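Local structure of fiber protein 2 (Human adenovirus type 41, 2BZV) at residues A[105-111]-A[145-149]. The protein forms trimeric spikes at the capsid vertices, whose knob, the receptor-binding domain described here, is thought to serve in attachment to the host cell. Sequence-based numbering, arbitrary orientation.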
loop_
_atom_site.group_PDB
_atom_site.type_symbol
_atom_site.label_atom_id
_atom_site.label_comp_id
_atom_site.label_asym_id
_atom_site.label_seq_id
_atom_site.Cartn_x
_atom_site.Cartn_y
_atom_site.Cartn_z
ATOM N N LEU A 105 -13.035 16.013 -6.017
ATOM C CA LEU A 105 -12.950 16.380 -4.603
ATOM C C LEU A 105 -12.619 15.192 -3.711
ATOM O O LEU A 105 -11.860 15.332 -2.754
ATOM C CB LEU A 105 -14.271 17.023 -4.162
ATOM C CG LEU A 105 -14.318 17.523 -2.710
ATOM C CD1 LEU A 105 -13.192 18.512 -2.398
ATOM C CD2 LEU A 105 -15.696 18.120 -2.420
ATOM N N THR A 106 -13.192 14.026 -4.002
ATOM C CA THR A 106 -13.002 12.864 -3.124
ATOM C C THR A 106 -11.677 12.147 -3.359
ATOM O O THR A 106 -11.423 11.124 -2.721
ATOM C CB THR A 106 -14.174 11.872 -3.205
ATOM O OG1 THR A 106 -14.228 11.299 -4.516
ATOM C CG2 THR A 106 -15.499 12.555 -2.871
ATOM N N PHE A 107 -10.828 12.692 -4.234
ATOM C CA PHE A 107 -9.430 12.278 -4.336
ATOM C C PHE A 107 -8.503 13.286 -3.652
ATOM O O PHE A 107 -7.289 13.064 -3.607
ATOM C CB PHE A 107 -8.998 12.158 -5.803
ATOM C CG PHE A 107 -9.579 10.978 -6.536
ATOM C CD1 PHE A 107 -8.775 9.891 -6.856
ATOM C CD2 PHE A 107 -10.910 10.956 -6.940
ATOM C CE1 PHE A 107 -9.283 8.809 -7.554
ATOM C CE2 PHE A 107 -11.425 9.871 -7.639
ATOM C CZ PHE A 107 -10.607 8.796 -7.940
ATOM N N MET A 108 -9.032 14.394 -3.140
ATOM C CA MET A 108 -8.170 15.406 -2.540
ATOM C C MET A 108 -7.731 14.995 -1.140
ATOM O O MET A 108 -8.474 14.302 -0.448
ATOM C CB MET A 108 -8.906 16.738 -2.457
ATOM C CG MET A 108 -9.244 17.308 -3.830
ATOM S SD MET A 108 -7.820 17.730 -4.848
ATOM C CE MET A 108 -7.684 16.297 -5.950
ATOM N N PRO A 109 -6.526 15.402 -0.717
ATOM C CA PRO A 109 -6.102 15.077 0.652
ATOM C C PRO A 109 -7.029 15.757 1.664
ATOM O O PRO A 109 -7.299 16.961 1.582
ATOM C CB PRO A 109 -4.667 15.606 0.724
ATOM C CG PRO A 109 -4.220 15.827 -0.689
ATOM C CD PRO A 109 -5.476 16.123 -1.462
ATOM N N ASN A 110 -7.508 14.965 2.623
ATOM C CA ASN A 110 -8.475 15.412 3.605
ATOM C C ASN A 110 -7.971 16.645 4.352
ATOM O O ASN A 110 -6.848 16.638 4.868
ATOM C CB ASN A 110 -8.704 14.258 4.577
ATOM C CG ASN A 110 -9.835 14.494 5.538
ATOM O OD1 ASN A 110 -9.717 15.327 6.444
ATOM N ND2 ASN A 110 -10.938 13.779 5.373
ATOM N N SER A 111 -8.788 17.691 4.402
ATOM C CA SER A 111 -8.321 18.952 4.992
ATOM C C SER A 111 -8.464 19.015 6.503
ATOM O O SER A 111 -8.030 19.990 7.099
ATOM C CB SER A 111 -9.049 20.128 4.346
ATOM O OG SER A 111 -10.434 20.058 4.594
ATOM N N GLY A 145 -7.859 25.585 -1.333
ATOM C CA GLY A 145 -7.947 24.334 -2.088
ATOM C C GLY A 145 -7.043 23.262 -1.507
ATOM O O GLY A 145 -6.951 23.105 -0.283
ATOM N N TYR A 146 -6.382 22.515 -2.398
ATOM C CA TYR A 146 -5.636 21.326 -2.002
ATOM C C TYR A 146 -4.345 21.259 -2.779
ATOM O O TYR A 146 -4.198 21.921 -3.821
ATOM C CB TYR A 146 -6.465 20.070 -2.344
ATOM C CG TYR A 146 -7.813 20.071 -1.646
ATOM C CD1 TYR A 146 -7.955 19.575 -0.355
ATOM C CD2 TYR A 146 -8.949 20.601 -2.268
ATOM C CE1 TYR A 146 -9.184 19.590 0.289
ATOM C CE2 TYR A 146 -10.182 20.633 -1.619
ATOM C CZ TYR A 146 -10.287 20.131 -0.339
ATOM O OH TYR A 146 -11.498 20.154 0.314
ATOM N N ALA A 147 -3.402 20.445 -2.316
ATOM C CA ALA A 147 -2.185 20.275 -3.079
ATOM C C ALA A 147 -1.451 19.008 -2.698
ATOM O O ALA A 147 -1.594 18.481 -1.585
ATOM C CB ALA A 147 -1.238 21.474 -2.873
ATOM N N PHE A 148 -0.637 18.546 -3.636
ATOM C CA PHE A 148 0.454 17.615 -3.349
ATOM C C PHE A 148 1.759 18.336 -3.635
ATOM O O PHE A 148 1.887 18.978 -4.683
ATOM C CB PHE A 148 0.454 16.408 -4.284
ATOM C CG PHE A 148 -0.787 15.576 -4.275
ATOM C CD1 PHE A 148 -1.034 14.700 -3.235
ATOM C CD2 PHE A 148 -1.660 15.611 -5.329
ATOM C CE1 PHE A 148 -2.165 13.912 -3.219
ATOM C CE2 PHE A 148 -2.795 14.817 -5.320
ATOM C CZ PHE A 148 -3.051 13.983 -4.260
ATOM N N THR A 149 2.737 18.187 -2.734
ATOM C CA THR A 149 4.082 18.678 -3.004
ATOM C C THR A 149 5.016 17.491 -2.860
ATOM O O THR A 149 5.178 16.951 -1.771
ATOM C CB THR A 149 4.507 19.816 -2.070
ATOM O OG1 THR A 149 3.531 20.870 -2.169
ATOM C CG2 THR A 149 5.892 20.315 -2.455
#
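Apolar side chains make most of this buried contact. No hydrogen bond joins 105-111 to 145-149. The aromatic ring of Y146 is the main surface. M108 CB lies over one face of the Y146 ring, 3.7 Å from its centroid, in a CH-pi contact. M108 SD, 4.7 Å from the centroid of the Y146 ring, adds an oblique Met-aromatic contact. L105 CD1 comes within 3.8 Å of Y146 CE2, and S111 CB is 4.1 Å from Y146 CE1. P109 touches both Y146 and F148. P109 CG is 3.8 Å from F148 CE1.

Among the polar atoms, the backbone P109 O lies 3.3 Å from Y146 CD1 and accepts a hydrogen bond from N140 ND2. The hydroxyls of Y146 and S111 find a partner outside the pair, E172. Backbone bonds link M108 to E172 and N110 to I170, while Y146 and F148 pair with strand 69-76. The loop thus packs against strand 146-153 and bonds to the end of strand 165-170 and to E172, bridging the two antiparallel sheets of the adenovirus knob beta-sandwich.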